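Hypothetical membrane protein (Corynebacterium glutamicum, PDB 6JS9) binds heme through its N-terminal HtaA domain, the part described here, and probably passes it along the heme uptake machinery of Corynebacteria. Local coordinates at residues T153-A158 / E171-T176. Residues are numbered along the deposited sequence; the frame is centred on the assembly and turned at random.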
loop_
_atom_site.group_PDB
_atom_site.type_symbol
_atom_site.label_atom_id
_atom_site.label_comp_id
_atom_site.label_asym_id
_atom_site.label_seq_id
_atom_site.Cartn_x
_atom_site.Cartn_y
_atom_site.Cartn_z
ATOM N N THR A 153 6.036 5.810 7.940
ATOM C CA THR A 153 5.658 6.087 6.560
ATOM C C THR A 153 5.094 7.491 6.419
ATOM O O THR A 153 4.346 7.956 7.284
ATOM C CB THR A 153 4.606 5.102 6.052
ATOM O OG1 THR A 153 3.378 5.325 6.757
ATOM C CG2 THR A 153 5.054 3.668 6.273
ATOM N N ASP A 154 5.445 8.135 5.301
ATOM C CA ASP A 154 4.957 9.450 4.897
ATOM C C ASP A 154 4.271 9.339 3.544
ATOM O O ASP A 154 4.831 8.760 2.606
ATOM C CB ASP A 154 6.095 10.470 4.772
ATOM C CG ASP A 154 6.665 10.875 6.104
ATOM O OD1 ASP A 154 6.019 10.598 7.139
ATOM O OD2 ASP A 154 7.767 11.471 6.113
ATOM N N LEU A 155 3.093 9.947 3.436
ATOM C CA LEU A 155 2.351 10.001 2.181
ATOM C C LEU A 155 2.991 10.977 1.196
ATOM O O LEU A 155 3.419 12.075 1.565
ATOM C CB LEU A 155 0.902 10.422 2.466
ATOM C CG LEU A 155 -0.060 10.582 1.294
ATOM C CD1 LEU A 155 -0.364 9.220 0.692
ATOM C CD2 LEU A 155 -1.316 11.271 1.742
ATOM N N THR A 156 3.038 10.582 -0.073
ATOM C CA THR A 156 3.607 11.431 -1.108
ATOM C C THR A 156 2.569 12.409 -1.637
ATOM O O THR A 156 1.363 12.271 -1.410
ATOM C CB THR A 156 4.136 10.611 -2.279
ATOM O OG1 THR A 156 3.019 10.027 -2.963
ATOM C CG2 THR A 156 5.118 9.514 -1.795
ATOM N N ALA A 157 3.061 13.399 -2.383
ATOM C CA ALA A 157 2.172 14.353 -3.036
ATOM C C ALA A 157 1.169 13.634 -3.930
ATOM O O ALA A 157 -0.035 13.919 -3.894
ATOM C CB ALA A 157 2.996 15.364 -3.839
ATOM N N ALA A 158 1.648 12.675 -4.727
ATOM C CA ALA A 158 0.762 11.972 -5.649
ATOM C C ALA A 158 -0.229 11.088 -4.900
ATOM O O ALA A 158 -1.381 10.942 -5.327
ATOM C CB ALA A 158 1.588 11.155 -6.649
ATOM N N GLU A 171 1.976 13.513 4.991
ATOM C CA GLU A 171 1.234 13.071 6.160
ATOM C C GLU A 171 1.637 11.659 6.555
ATOM O O GLU A 171 1.896 10.803 5.703
ATOM C CB GLU A 171 -0.265 13.126 5.902
ATOM C CG GLU A 171 -1.043 13.290 7.185
ATOM C CD GLU A 171 -2.375 13.989 6.991
ATOM O OE1 GLU A 171 -2.453 14.981 6.229
ATOM O OE2 GLU A 171 -3.351 13.532 7.612
ATOM N N ALA A 172 1.698 11.423 7.863
ATOM C CA ALA A 172 2.019 10.094 8.358
ATOM C C ALA A 172 0.893 9.125 8.027
ATOM O O ALA A 172 -0.292 9.475 8.079
ATOM C CB ALA A 172 2.259 10.126 9.865
ATOM N N LEU A 173 1.270 7.914 7.659
ATOM C CA LEU A 173 0.338 6.827 7.439
ATOM C C LEU A 173 0.617 5.771 8.504
ATOM O O LEU A 173 1.345 6.031 9.466
ATOM C CB LEU A 173 0.469 6.301 6.004
ATOM C CG LEU A 173 0.247 7.291 4.851
ATOM C CD1 LEU A 173 0.630 6.625 3.519
ATOM C CD2 LEU A 173 -1.207 7.863 4.805
ATOM N N ASP A 174 0.008 4.596 8.366
ATOM C CA ASP A 174 0.312 3.528 9.302
ATOM C C ASP A 174 1.794 3.183 9.171
ATOM O O ASP A 174 2.348 3.260 8.068
ATOM C CB ASP A 174 -0.519 2.270 9.025
ATOM C CG ASP A 174 -1.941 2.349 9.575
ATOM O OD1 ASP A 174 -2.294 3.347 10.223
ATOM O OD2 ASP A 174 -2.699 1.381 9.361
ATOM N N PRO A 175 2.469 2.837 10.262
ATOM C CA PRO A 175 3.830 2.314 10.130
ATOM C C PRO A 175 3.823 0.974 9.408
ATOM O O PRO A 175 2.838 0.232 9.431
ATOM C CB PRO A 175 4.300 2.176 11.583
ATOM C CG PRO A 175 3.046 2.152 12.397
ATOM C CD PRO A 175 2.080 3.022 11.670
ATOM N N THR A 176 4.932 0.668 8.740
ATOM C CA THR A 176 5.057 -0.647 8.130
ATOM C C THR A 176 5.553 -1.647 9.164
ATOM O O THR A 176 6.225 -1.289 10.131
ATOM C CB THR A 176 5.996 -0.623 6.917
ATOM O OG1 THR A 176 7.240 -0.016 7.275
ATOM C CG2 THR A 176 5.368 0.156 5.759
#
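T153 and L173 meet where the end of strand 146-155 is joined by the loop that leads into strand 177-183, an example of a strand end paired by the chain that leads into the next strand. Two backbone hydrogen bonds straddle the bridge between D154 and A172. L173 N donates to T153 O at 3.1 Å, nearly straight at its hydrogen but well above the carbonyl plane. L155 N donates to E171 O at 2.7 Å, only slightly tilted from the plane of its acceptor. Each carbonyl also receives a CA-H, A172 CA lying 3.3 Å from T153 O and D154 CA 3.4 Å from E171 O.

One side chain extends this pairing beyond the bridge. T153 carries OG1 between its backbone N and carbonyl carbon (chi1 68°), where the hydroxyl donates to D174 O over 2.7 Å from above the carbonyl plane. The side chain of L173 crosses that of T153 at about a right angle, its CB 3.2 Å from T153 OG1. W15 NE1 donates to the same oxygen of D174, gripping it twice, while the carboxylate of D174 is held by R22 and the backbone N of Q19.

Apolar contacts flank the polar ones. The methyl CG2 of T153 touches CG2 of T176 at 3.6 Å. L173 reaches its CD1 to within 3.9 Å of L155 CB. L131 and A132 of strand 129-136 pack against these two leucines, and L155 also touches Y167, a heme-binding residue.

The side chain of E171, held by its carboxylate to R18 and E168 N, lies near the bound heme. The arrangement is a single antiparallel bridge in which D154 and A172 form a non-hydrogen-bonded pair, closing the excursion through helix 157-162 beside the heme pocket of this HtaA domain.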